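Long-range contacts in ferredoxin (Rhodopseudomonas palustris, PDB 4LTU), which is a [2Fe-2S] ferredoxin of the adrenodoxin/putidaredoxin family that probably shuttles electrons between redox partners: residues A[2-6]-A[15-20]; A[19-25]-A[86-92]; A[46-50]-A[103-107]; A[57-61]-A[93-97]. All coordinates share one frame; numbering follows the deposited sequence.

Interaction 1. Residues A[2-6]-A[15-20]; sequences PSITF and IVDAAI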
loop_
_atom_site.group_PDB
_atom_site.type_symbol
_atom_site.label_atom_id
_atom_site.label_comp_id
_atom_site.label_asym_id
_atom_site.label_seq_id
_atom_site.Cartn_x
_atom_site.Cartn_y
_atom_site.Cartn_z
ATOM N N PRO A 2 -15.229 -4.032 0.021
ATOM C CA PRO A 2 -14.437 -4.518 1.147
ATOM C C PRO A 2 -13.843 -3.421 2.027
ATOM O O PRO A 2 -14.316 -2.266 2.038
ATOM C CB PRO A 2 -13.334 -5.329 0.460
ATOM C CG PRO A 2 -14.007 -5.910 -0.728
ATOM C CD PRO A 2 -15.008 -4.851 -1.188
ATOM N N SER A 3 -12.814 -3.799 2.775
ATOM C CA SER A 3 -12.324 -3.002 3.861
ATOM C C SER A 3 -10.847 -3.300 4.049
ATOM O O SER A 3 -10.430 -4.469 4.077
ATOM C CB SER A 3 -13.088 -3.378 5.136
ATOM O OG SER A 3 -13.021 -2.351 6.103
ATOM N N ILE A 4 -10.069 -2.228 4.182
ATOM C CA ILE A 4 -8.640 -2.316 4.358
ATOM C C ILE A 4 -8.324 -1.695 5.682
ATOM O O ILE A 4 -8.808 -0.618 5.995
ATOM C CB ILE A 4 -7.840 -1.487 3.306
ATOM C CG1 ILE A 4 -8.216 -1.846 1.872
ATOM C CG2 ILE A 4 -6.333 -1.677 3.502
ATOM C CD1 ILE A 4 -7.774 -0.774 0.904
ATOM N N THR A 5 -7.465 -2.358 6.439
ATOM C CA THR A 5 -6.942 -1.794 7.683
ATOM C C THR A 5 -5.572 -1.151 7.432
ATOM O O THR A 5 -4.665 -1.822 6.939
ATOM C CB THR A 5 -6.822 -2.908 8.736
ATOM O OG1 THR A 5 -8.014 -3.717 8.696
ATOM C CG2 THR A 5 -6.638 -2.342 10.100
ATOM N N PHE A 6 -5.429 0.141 7.753
ATOM C CA PHE A 6 -4.137 0.825 7.668
ATOM C C PHE A 6 -3.561 1.104 9.064
ATOM O O PHE A 6 -4.291 1.572 9.946
ATOM C CB PHE A 6 -4.251 2.161 6.928
ATOM C CG PHE A 6 -4.241 2.050 5.415
ATOM C CD1 PHE A 6 -3.038 2.103 4.702
ATOM C CD2 PHE A 6 -5.434 1.946 4.706
ATOM C CE1 PHE A 6 -3.027 2.028 3.292
ATOM C CE2 PHE A 6 -5.436 1.864 3.302
ATOM C CZ PHE A 6 -4.237 1.906 2.594
ATOM N N ILE A 15 -9.754 2.142 9.497
ATOM C CA ILE A 15 -10.393 1.267 8.541
ATOM C C ILE A 15 -11.026 2.073 7.433
ATOM O O ILE A 15 -11.850 2.965 7.672
ATOM C CB ILE A 15 -11.369 0.291 9.193
ATOM C CG1 ILE A 15 -10.567 -0.686 10.073
ATOM C CG2 ILE A 15 -12.215 -0.415 8.118
ATOM C CD1 ILE A 15 -11.070 -2.106 10.052
ATOM N N VAL A 16 -10.597 1.773 6.209
ATOM C CA VAL A 16 -11.084 2.506 5.038
ATOM C C VAL A 16 -11.884 1.583 4.156
ATOM O O VAL A 16 -11.493 0.441 3.895
ATOM C CB VAL A 16 -9.927 3.198 4.229
ATOM C CG1 VAL A 16 -8.892 3.854 5.172
ATOM C CG2 VAL A 16 -9.240 2.239 3.302
ATOM N N ASP A 17 -13.016 2.075 3.689
ATOM C CA ASP A 17 -13.759 1.364 2.663
ATOM C C ASP A 17 -12.996 1.372 1.340
ATOM O O ASP A 17 -12.210 2.281 1.043
ATOM C CB ASP A 17 -15.134 1.990 2.501
ATOM C CG ASP A 17 -15.858 2.119 3.831
ATOM O OD1 ASP A 17 -16.860 1.416 4.017
ATOM O OD2 ASP A 17 -15.411 2.908 4.701
ATOM N N ALA A 18 -13.225 0.331 0.562
ATOM C CA ALA A 18 -12.656 0.220 -0.739
ATOM C C ALA A 18 -13.590 -0.655 -1.543
ATOM O O ALA A 18 -14.103 -1.656 -1.049
ATOM C CB ALA A 18 -11.258 -0.394 -0.669
ATOM N N ALA A 19 -13.836 -0.260 -2.780
ATOM C CA ALA A 19 -14.631 -1.082 -3.667
ATOM C C ALA A 19 -13.660 -2.090 -4.252
ATOM O O ALA A 19 -12.443 -1.920 -4.135
ATOM C CB ALA A 19 -15.245 -0.211 -4.762
ATOM N N ILE A 20 -14.192 -3.142 -4.863
ATOM C CA ILE A 20 -13.405 -4.073 -5.609
ATOM C C ILE A 20 -12.817 -3.284 -6.792
ATOM O O ILE A 20 -13.533 -2.517 -7.452
ATOM C CB ILE A 20 -14.276 -5.250 -6.094
ATOM C CG1 ILE A 20 -15.005 -5.887 -4.904
ATOM C CG2 ILE A 20 -13.426 -6.304 -6.798
ATOM C CD1 ILE A 20 -15.995 -6.999 -5.276
#

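Interaction 2. Residues A[19-25]-A[86-92]; sequences AIGDSAM and SCQIKIA. With FES (Fe2/s2 (inorganic) cluster), chain C.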
loop_
_atom_site.group_PDB
_atom_site.type_symbol
_atom_site.label_atom_id
_atom_site.label_comp_id
_atom_site.label_asym_id
_atom_site.label_seq_id
_atom_site.Cartn_x
_atom_site.Cartn_y
_atom_site.Cartn_z
ATOM N N ALA A 19 -13.836 -0.260 -2.780
ATOM C CA ALA A 19 -14.631 -1.082 -3.667
ATOM C C ALA A 19 -13.660 -2.090 -4.252
ATOM O O ALA A 19 -12.443 -1.920 -4.135
ATOM C CB ALA A 19 -15.245 -0.211 -4.762
ATOM N N ILE A 20 -14.192 -3.142 -4.863
ATOM C CA ILE A 20 -13.405 -4.073 -5.609
ATOM C C ILE A 20 -12.817 -3.284 -6.792
ATOM O O ILE A 20 -13.533 -2.517 -7.452
ATOM C CB ILE A 20 -14.276 -5.250 -6.094
ATOM C CG1 ILE A 20 -15.005 -5.887 -4.904
ATOM C CG2 ILE A 20 -13.426 -6.304 -6.798
ATOM C CD1 ILE A 20 -15.995 -6.999 -5.276
ATOM N N GLY A 21 -11.507 -3.427 -7.003
ATOM C CA GLY A 21 -10.825 -2.745 -8.102
ATOM C C GLY A 21 -10.052 -1.487 -7.739
ATOM O O GLY A 21 -9.103 -1.126 -8.440
ATOM N N ASP A 22 -10.472 -0.786 -6.683
ATOM C CA ASP A 22 -9.672 0.324 -6.187
ATOM C C ASP A 22 -8.309 -0.217 -5.807
ATOM O O ASP A 22 -8.185 -1.327 -5.272
ATOM C CB ASP A 22 -10.279 1.002 -4.950
ATOM C CG ASP A 22 -11.688 1.542 -5.181
ATOM O OD1 ASP A 22 -12.144 1.636 -6.325
ATOM O OD2 ASP A 22 -12.350 1.883 -4.192
ATOM N N SER A 23 -7.277 0.556 -6.126
ATOM C CA SER A 23 -5.994 0.322 -5.532
ATOM C C SER A 23 -6.104 0.728 -4.048
ATOM O O SER A 23 -7.024 1.451 -3.666
ATOM C CB SER A 23 -4.938 1.127 -6.265
ATOM O OG SER A 23 -5.100 2.491 -5.965
ATOM N N ALA A 24 -5.158 0.260 -3.242
ATOM C CA ALA A 24 -5.049 0.589 -1.817
ATOM C C ALA A 24 -4.742 2.063 -1.612
ATOM O O ALA A 24 -5.128 2.654 -0.603
ATOM C CB ALA A 24 -3.967 -0.290 -1.146
ATOM N N MET A 25 -4.043 2.646 -2.571
ATOM C CA MET A 25 -3.689 4.051 -2.545
ATOM C C MET A 25 -4.942 4.926 -2.751
ATOM O O MET A 25 -5.169 5.922 -2.034
ATOM C CB MET A 25 -2.641 4.347 -3.633
ATOM C CG MET A 25 -2.236 5.831 -3.700
ATOM S SD MET A 25 -1.893 6.346 -5.393
ATOM C CE MET A 25 -3.520 6.190 -6.111
ATOM N N SER A 86 1.433 0.533 -2.979
ATOM C CA SER A 86 0.018 0.469 -2.697
ATOM C C SER A 86 -0.892 0.801 -3.870
ATOM O O SER A 86 -2.044 0.385 -3.873
ATOM C CB SER A 86 -0.328 1.370 -1.513
ATOM O OG SER A 86 -0.159 2.723 -1.870
ATOM N N CYS A 87 -0.404 1.540 -4.859
ATOM C CA CYS A 87 -1.216 1.793 -6.063
ATOM C C CYS A 87 -1.244 0.537 -6.967
ATOM O O CYS A 87 -2.112 0.406 -7.830
ATOM C CB CYS A 87 -0.710 3.027 -6.827
ATOM S SG CYS A 87 0.968 2.871 -7.539
ATOM N N GLN A 88 -0.299 -0.381 -6.748
ATOM C CA GLN A 88 -0.275 -1.653 -7.475
ATOM C C GLN A 88 -0.998 -2.816 -6.734
ATOM O O GLN A 88 -0.948 -3.962 -7.175
ATOM C CB GLN A 88 1.174 -2.056 -7.814
ATOM C CG GLN A 88 1.985 -0.983 -8.509
ATOM C CD GLN A 88 1.362 -0.520 -9.783
ATOM O OE1 GLN A 88 1.300 -1.276 -10.751
ATOM N NE2 GLN A 88 0.860 0.721 -9.797
ATOM N N ILE A 89 -1.657 -2.522 -5.617
ATOM C CA ILE A 89 -2.492 -3.520 -4.954
ATOM C C ILE A 89 -3.974 -3.282 -5.308
ATOM O O ILE A 89 -4.553 -2.240 -4.966
ATOM C CB ILE A 89 -2.295 -3.493 -3.424
ATOM C CG1 ILE A 89 -0.877 -3.977 -3.055
ATOM C CG2 ILE A 89 -3.362 -4.326 -2.744
ATOM C CD1 ILE A 89 -0.381 -3.578 -1.659
ATOM N N LYS A 90 -4.558 -4.250 -6.002
ATOM C CA LYS A 90 -5.941 -4.200 -6.399
ATOM C C LYS A 90 -6.769 -5.014 -5.407
ATOM O O LYS A 90 -6.422 -6.159 -5.067
ATOM C CB LYS A 90 -6.108 -4.718 -7.842
ATOM C CG LYS A 90 -5.523 -3.772 -8.942
ATOM C CD LYS A 90 -4.871 -4.583 -10.101
ATOM C CE LYS A 90 -4.943 -3.880 -11.489
ATOM N NZ LYS A 90 -4.415 -4.748 -12.609
ATOM N N ILE A 91 -7.854 -4.403 -4.931
ATOM C CA ILE A 91 -8.729 -5.028 -3.950
ATOM C C ILE A 91 -9.754 -5.959 -4.591
ATOM O O ILE A 91 -10.319 -5.662 -5.651
ATOM C CB ILE A 91 -9.334 -3.991 -2.991
ATOM C CG1 ILE A 91 -8.238 -3.563 -2.025
ATOM C CG2 ILE A 91 -10.501 -4.590 -2.157
ATOM C CD1 ILE A 91 -8.014 -2.097 -2.007
ATOM N N ALA A 92 -9.924 -7.109 -3.943
ATOM C CA ALA A 92 -10.838 -8.169 -4.366
ATOM C C ALA A 92 -11.474 -8.753 -3.103
ATOM O O ALA A 92 -10.969 -8.532 -1.995
ATOM C CB ALA A 92 -10.072 -9.257 -5.133
HETATM FE FE1 FES C . 3.641 6.490 -7.938
HETATM FE FE2 FES C . 2.260 4.266 -6.589
HETATM S S1 FES C . 4.039 4.364 -7.881
HETATM S S2 FES C . 1.904 6.403 -6.577
#

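Interaction 3. Residues A[46-50]-A[103-107]; sequences CATCH and PERQT. With FES (Fe2/s2 (inorganic) cluster), chain C.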
loop_
_atom_site.group_PDB
_atom_site.type_symbol
_atom_site.label_atom_id
_atom_site.label_comp_id
_atom_site.label_asym_id
_atom_site.label_seq_id
_atom_site.Cartn_x
_atom_site.Cartn_y
_atom_site.Cartn_z
ATOM N N CYS A 46 6.904 6.005 -9.390
ATOM C CA CYS A 46 7.540 6.612 -8.220
ATOM C C CYS A 46 7.637 5.601 -7.061
ATOM O O CYS A 46 7.182 4.468 -7.168
ATOM C CB CYS A 46 6.804 7.894 -7.801
ATOM S SG CYS A 46 5.263 7.650 -6.904
ATOM N N ALA A 47 8.247 5.987 -5.957
ATOM C CA ALA A 47 8.311 5.050 -4.841
ATOM C C ALA A 47 7.610 5.581 -3.595
ATOM O O ALA A 47 7.926 5.137 -2.498
ATOM C CB ALA A 47 9.769 4.660 -4.561
ATOM N N THR A 48 6.627 6.481 -3.780
ATOM C CA THR A 48 6.084 7.299 -2.693
ATOM C C THR A 48 4.665 6.937 -2.233
ATOM O O THR A 48 4.030 7.712 -1.494
ATOM C CB THR A 48 6.120 8.855 -3.025
ATOM O OG1 THR A 48 5.140 9.170 -4.019
ATOM C CG2 THR A 48 7.530 9.344 -3.502
ATOM N N CYS A 49 4.162 5.788 -2.697
ATOM C CA CYS A 49 2.953 5.161 -2.154
ATOM C C CYS A 49 3.302 3.857 -1.400
ATOM O O CYS A 49 2.465 2.949 -1.322
ATOM C CB CYS A 49 1.979 4.815 -3.286
ATOM S SG CYS A 49 2.588 3.555 -4.449
ATOM N N HIS A 50 4.535 3.777 -0.894
ATOM C CA HIS A 50 5.130 2.611 -0.203
ATOM C C HIS A 50 4.236 2.092 0.923
ATOM O O HIS A 50 3.679 2.883 1.665
ATOM C CB HIS A 50 6.478 3.086 0.403
ATOM C CG HIS A 50 7.351 2.004 0.967
ATOM N ND1 HIS A 50 7.179 0.659 0.687
ATOM C CD2 HIS A 50 8.470 2.088 1.731
ATOM C CE1 HIS A 50 8.145 -0.038 1.266
ATOM N NE2 HIS A 50 8.950 0.810 1.887
ATOM N N PRO A 103 5.013 3.453 6.100
ATOM C CA PRO A 103 6.353 3.719 6.532
ATOM C C PRO A 103 6.492 5.083 7.173
ATOM O O PRO A 103 5.656 5.959 6.977
ATOM C CB PRO A 103 7.138 3.673 5.223
ATOM C CG PRO A 103 6.212 4.168 4.242
ATOM C CD PRO A 103 4.919 3.513 4.635
ATOM N N GLU A 104 7.560 5.236 7.944
ATOM C CA GLU A 104 7.916 6.496 8.600
ATOM C C GLU A 104 7.899 7.695 7.626
ATOM O O GLU A 104 7.535 8.811 7.999
ATOM C CB GLU A 104 9.283 6.324 9.245
ATOM C CG GLU A 104 9.718 7.437 10.165
ATOM C CD GLU A 104 11.179 7.287 10.578
ATOM O OE1 GLU A 104 11.424 7.084 11.797
ATOM O OE2 GLU A 104 12.069 7.357 9.680
ATOM N N ARG A 105 8.297 7.458 6.385
ATOM C CA ARG A 105 8.168 8.480 5.336
ATOM C C ARG A 105 8.070 7.903 3.923
ATOM O O ARG A 105 8.461 6.785 3.668
ATOM C CB ARG A 105 9.327 9.484 5.398
ATOM C CG ARG A 105 10.660 8.845 5.284
ATOM C CD ARG A 105 11.642 9.838 4.764
ATOM N NE ARG A 105 12.423 10.465 5.817
ATOM C CZ ARG A 105 13.706 10.788 5.669
ATOM N NH1 ARG A 105 14.331 10.515 4.517
ATOM N NH2 ARG A 105 14.374 11.366 6.669
ATOM N N GLN A 106 7.562 8.724 3.017
ATOM C CA GLN A 106 7.370 8.388 1.620
ATOM C C GLN A 106 8.316 9.237 0.788
ATOM O O GLN A 106 8.733 8.840 -0.279
ATOM C CB GLN A 106 5.927 8.712 1.229
ATOM C CG GLN A 106 4.885 7.971 2.042
ATOM C CD GLN A 106 4.604 6.560 1.517
ATOM O OE1 GLN A 106 5.328 6.033 0.657
ATOM N NE2 GLN A 106 3.552 5.946 2.033
ATOM N N THR A 107 8.653 10.411 1.303
ATOM C CA THR A 107 9.618 11.299 0.678
ATOM C C THR A 107 10.628 11.750 1.756
ATOM O O THR A 107 11.855 11.739 1.570
ATOM C CB THR A 107 8.876 12.489 -0.010
ATOM O OG1 THR A 107 9.515 12.822 -1.251
ATOM C CG2 THR A 107 8.824 13.722 0.888
ATOM O OXT THR A 107 10.255 12.107 2.886
HETATM FE FE1 FES C . 3.641 6.490 -7.938
HETATM FE FE2 FES C . 2.260 4.266 -6.589
HETATM S S1 FES C . 4.039 4.364 -7.881
HETATM S S2 FES C . 1.904 6.403 -6.577
HETATM O O HOH W 1 9.206 6.040 -0.614
#

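Interaction 4. Residues A[57-61]-A[93-97]; sequences WLAKL and PELDG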
loop_
_atom_site.group_PDB
_atom_site.type_symbol
_atom_site.label_atom_id
_atom_site.label_comp_id
_atom_site.label_asym_id
_atom_site.label_seq_id
_atom_site.Cartn_x
_atom_site.Cartn_y
_atom_site.Cartn_z
ATOM N N TRP A 57 -0.748 -11.505 5.213
ATOM C CA TRP A 57 -1.537 -11.179 4.004
ATOM C C TRP A 57 -0.705 -11.164 2.714
ATOM O O TRP A 57 -1.265 -11.225 1.625
ATOM C CB TRP A 57 -2.295 -9.837 4.154
ATOM C CG TRP A 57 -3.513 -9.875 5.046
ATOM C CD1 TRP A 57 -3.555 -9.597 6.379
ATOM C CD2 TRP A 57 -4.857 -10.212 4.666
ATOM N NE1 TRP A 57 -4.844 -9.746 6.860
ATOM C CE2 TRP A 57 -5.659 -10.124 5.828
ATOM C CE3 TRP A 57 -5.459 -10.599 3.460
ATOM C CZ2 TRP A 57 -7.044 -10.387 5.817
ATOM C CZ3 TRP A 57 -6.837 -10.867 3.452
ATOM C CH2 TRP A 57 -7.609 -10.752 4.624
ATOM N N LEU A 58 0.618 -11.059 2.820
ATOM C CA LEU A 58 1.460 -11.055 1.623
ATOM C C LEU A 58 1.071 -12.167 0.646
ATOM O O LEU A 58 0.853 -11.899 -0.537
ATOM C CB LEU A 58 2.944 -11.136 1.965
ATOM C CG LEU A 58 3.876 -10.599 0.852
ATOM C CD1 LEU A 58 3.724 -9.114 0.619
ATOM C CD2 LEU A 58 5.377 -10.942 1.092
ATOM N N ALA A 59 0.967 -13.399 1.146
ATOM C CA ALA A 59 0.694 -14.581 0.301
ATOM C C ALA A 59 -0.558 -14.465 -0.578
ATOM O O ALA A 59 -0.609 -15.078 -1.634
ATOM C CB ALA A 59 0.625 -15.884 1.158
ATOM N N LYS A 60 -1.548 -13.687 -0.134
ATOM C CA LYS A 60 -2.842 -13.552 -0.829
ATOM C C LYS A 60 -2.844 -12.560 -2.000
ATOM O O LYS A 60 -3.831 -12.440 -2.740
ATOM C CB LYS A 60 -3.950 -13.218 0.184
ATOM C CG LYS A 60 -4.435 -14.452 0.979
ATOM C CD LYS A 60 -5.486 -14.123 2.050
ATOM C CE LYS A 60 -5.745 -15.347 2.956
ATOM N NZ LYS A 60 -6.197 -15.000 4.350
ATOM N N LEU A 61 -1.723 -11.862 -2.171
ATOM C CA LEU A 61 -1.574 -10.900 -3.239
ATOM C C LEU A 61 -0.870 -11.491 -4.466
ATOM O O LEU A 61 0.056 -12.306 -4.338
ATOM C CB LEU A 61 -0.785 -9.691 -2.744
ATOM C CG LEU A 61 -1.413 -8.909 -1.589
ATOM C CD1 LEU A 61 -0.477 -7.808 -1.148
ATOM C CD2 LEU A 61 -2.743 -8.363 -2.023
ATOM N N PRO A 93 -12.589 -9.490 -3.253
ATOM C CA PRO A 93 -13.298 -9.986 -2.063
ATOM C C PRO A 93 -12.347 -10.612 -1.041
ATOM O O PRO A 93 -12.437 -10.327 0.161
ATOM C CB PRO A 93 -14.235 -11.068 -2.639
ATOM C CG PRO A 93 -14.418 -10.680 -4.075
ATOM C CD PRO A 93 -13.162 -10.012 -4.512
ATOM N N GLU A 94 -11.426 -11.435 -1.543
ATOM C CA GLU A 94 -10.467 -12.184 -0.750
ATOM C C GLU A 94 -9.522 -11.292 0.054
ATOM O O GLU A 94 -8.866 -11.770 0.992
ATOM C CB GLU A 94 -9.646 -13.108 -1.651
ATOM C CG GLU A 94 -10.390 -13.636 -2.895
ATOM C CD GLU A 94 -10.152 -12.791 -4.160
ATOM O OE1 GLU A 94 -9.046 -12.219 -4.305
ATOM O OE2 GLU A 94 -11.059 -12.724 -5.022
ATOM N N LEU A 95 -9.440 -10.009 -0.300
ATOM C CA LEU A 95 -8.587 -9.095 0.466
ATOM C C LEU A 95 -9.375 -8.244 1.463
ATOM O O LEU A 95 -8.833 -7.304 2.061
ATOM C CB LEU A 95 -7.685 -8.247 -0.444
ATOM C CG LEU A 95 -6.901 -9.026 -1.509
ATOM C CD1 LEU A 95 -6.177 -8.083 -2.417
ATOM C CD2 LEU A 95 -5.931 -10.009 -0.876
ATOM N N ASP A 96 -10.653 -8.579 1.636
ATOM C CA ASP A 96 -11.485 -7.900 2.621
ATOM C C ASP A 96 -10.827 -8.276 3.923
ATOM O O ASP A 96 -10.702 -9.477 4.230
ATOM C CB ASP A 96 -12.936 -8.405 2.542
ATOM C CG ASP A 96 -13.893 -7.700 3.522
ATOM O OD1 ASP A 96 -13.510 -6.781 4.275
ATOM O OD2 ASP A 96 -15.079 -8.082 3.523
ATOM N N GLY A 97 -10.354 -7.269 4.647
ATOM C CA GLY A 97 -9.550 -7.476 5.861
ATOM C C GLY A 97 -8.055 -7.191 5.734
ATOM O O GLY A 97 -7.324 -7.221 6.740
#

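Interaction 1. Residues A[2-6]-A[15-20]
I4 and V16 form an antiparallel hydrogen-bonded pair, and the two backbone bonds between them are nearly straight: I4 N donates to V16 O at 3.0 Å with an N-H...O angle of 172°, and V16 N returns a bond to I4 O, also at 3.0 Å. S3 with D17 and T5 with I15 make the non-hydrogen-bonded pairs on either side, where the CA atoms of S3 and I15 turn C-H groups to V16 O and I4 O. The strand axes approach to 4.8 Å and run antiparallel, as neighbouring strands of a hairpin do. Past the end of the strand, A18 N still reaches P2 O at 3.2 Å, but it comes from above the carbonyl plane, 50° out of it, consistent with pairing that is losing its regularity.

Most of the apolar packing lies on the face that carries I4 and V16. I4 sends CD1 along to A18 CB, 3.8 Å away, while its CB rests near V16 CG2. With chi1 at -42°, V16 has CG2 wedged between its backbone N and carbonyl carbon, and this methyl meets the edge of the F6 ring, in plane, at 3.8 Å from CE2. At the outer end P2 CD touches I20 CG1 at 3.9 Å.

Strand 13-17 is outermost in the sheet of this beta-grasp fold, and strand 3-7 lies between it and the parallel strand 99-101. I4 and F6 pack on L100, T5 on V99, and helix 24-29 lies over the I4-V16 face, where A27 meets I4, V16 and A18.

Interaction 2. Residues A[19-25]-A[86-92]
I91 uses both its backbone polar atoms on the second half of the type II turn A19-D22: G21 N bonds I91 O at 2.9 Å and I91 N bonds D22 O at 3.1 Å, leading to a single bridge between S23 and K90. Farther on, S86 O accepts M25 N from above its carbonyl plane, while A24 N makes only weak bonds, to I89 O and S86 O. I91 buries the largest area here; with CG1 anti to the carbonyl carbon (chi1 -75°), CG2 is left anti to the backbone N and faces A19 O, and CD1 comes within 3.4 Å of D22 O. Trimming I91 to an alanine is likely to open a gap where CG2 and CD1 now pack by A19 O, D22 O and A24 N.

S23 OG caps F26 N at the start of helix 24-29, and S86 OG bonds C49 O. M25 SD sits 3.8 Å from C87 CB and 4.0 Å from sulfur S2 of the cluster. C87 SG binds iron FE2 at 2.1 Å and also accepts Q88 NE2 at 3.1 Å, with the sulfur in the amide plane, a bond that may temper the charge of the thiolate. This is the four-cysteine site of [2Fe-2S] ferredoxins, completed by C40, C46 and C49.

Interaction 3. Residues A[46-50]-A[103-107]
Q106 reaches across to T48 and H50, lying along their backbone from CB to amide. Its CB starts 3.5 Å from T48 O, and CG and CD keep beside the same carbonyl. A bend at chi2, -84°, then turns the amide to H50. There OE1 receives H50 N at 2.9 Å, a weak bond because the N-H...O angle is only 121°; OE1 also lies near T48 O, a pairing of two acceptors that gives no bond. NE2 does better, meeting H50 O at 3.1 Å in the carbonyl plane, on a lone pair, with an angle of 151°. The amide thus meets both backbone polar atoms of H50, O firmly and N weakly, and joins the C-terminal tail to the chain where the cluster loop leads into strand 50-53. With an alanine in place of Q106, H50 O would probably lose its N-H partner and H50 N its weak one, and a gap would open beside T48.

Smaller contacts flank it. P103 CD packs 3.3 Å from H50 O, and T48 CG2 lies 3.5 Å from Q106 O. A water joins Q106 O to A47 O, although its 2.5 Å distance to A47 O is doubtfully short.

The same loop carries C46, whose SG binds iron FE1 at 2.2 Å, and C49, whose SG binds FE2 at 2.3 Å. I36 also lies against Q106, while C49 and H50 pack on L85 and S83 of strand 83-85.

Interaction 4. Residues A[57-61]-A[93-97]
W57 lays its indole against the backbone of 94-97, joining two surface loops of the beta-grasp fold, one following strand 50-53 and the other preceding strand 99-101; no hydrogen bond crosses between them. The six-membered ring does most of the touching, with NE1 also near G97 O. The ring turns its edge to E94 O, CZ3 lying 3.3 Å away with that oxygen in plane, and CH2 comes 3.4 Å from D96 O. G97 O lies 2.9 Å above the indole plane, toward its rim and nearest CZ2. The ring thus has E94 O in its plane, D96 O near CH2 and G97 O above it. G97 suits the spot: a CB built on it would fall 3.1 Å from W57 CZ2, and its backbone angles already call for glycine.

The chain then turns in a helical conformation, K60 N bonding W57 O at 3.0 Å, which brings K60 back to the other side of the indole plane. NZ stands 4.3 Å from that plane, also toward the rim, at the end of a chain extended beyond CG. Nearer the backbone, K60 CB packs against L95 CD2 at 3.9 Å.

L61 closes the segment, its side chain also resting on V53 and I89. The end of L95 comes nearer to it than CB does, chi1 of -49° placing CG anti to the carbonyl carbon, and the two leucine ends touch obliquely, L61 CD2 lying 3.5 Å from L95 CD1.

Interactions 1 and 2 follow one another along the chain, share A19 and I20, and lie with centres about 9 Å apart, so the 3-7/13-17 hairpin runs into the packing of helix 24-29. Interaction 4 sits about 11 Å from each, centre to centre, and joins interaction 1 where S3 O meets G97 N at 2.9 Å, a probable hydrogen bond. Interaction 3 is on the opposite side of the chain's centre, its centre about 20 Å from that of interaction 1, and the loop it closes contains interaction 4. Interactions 2 and 3 alternate along the sequence and converge on the cluster, where C87 and C49 share one iron. Segments distant in sequence thus build a single cluster site beside the sheet.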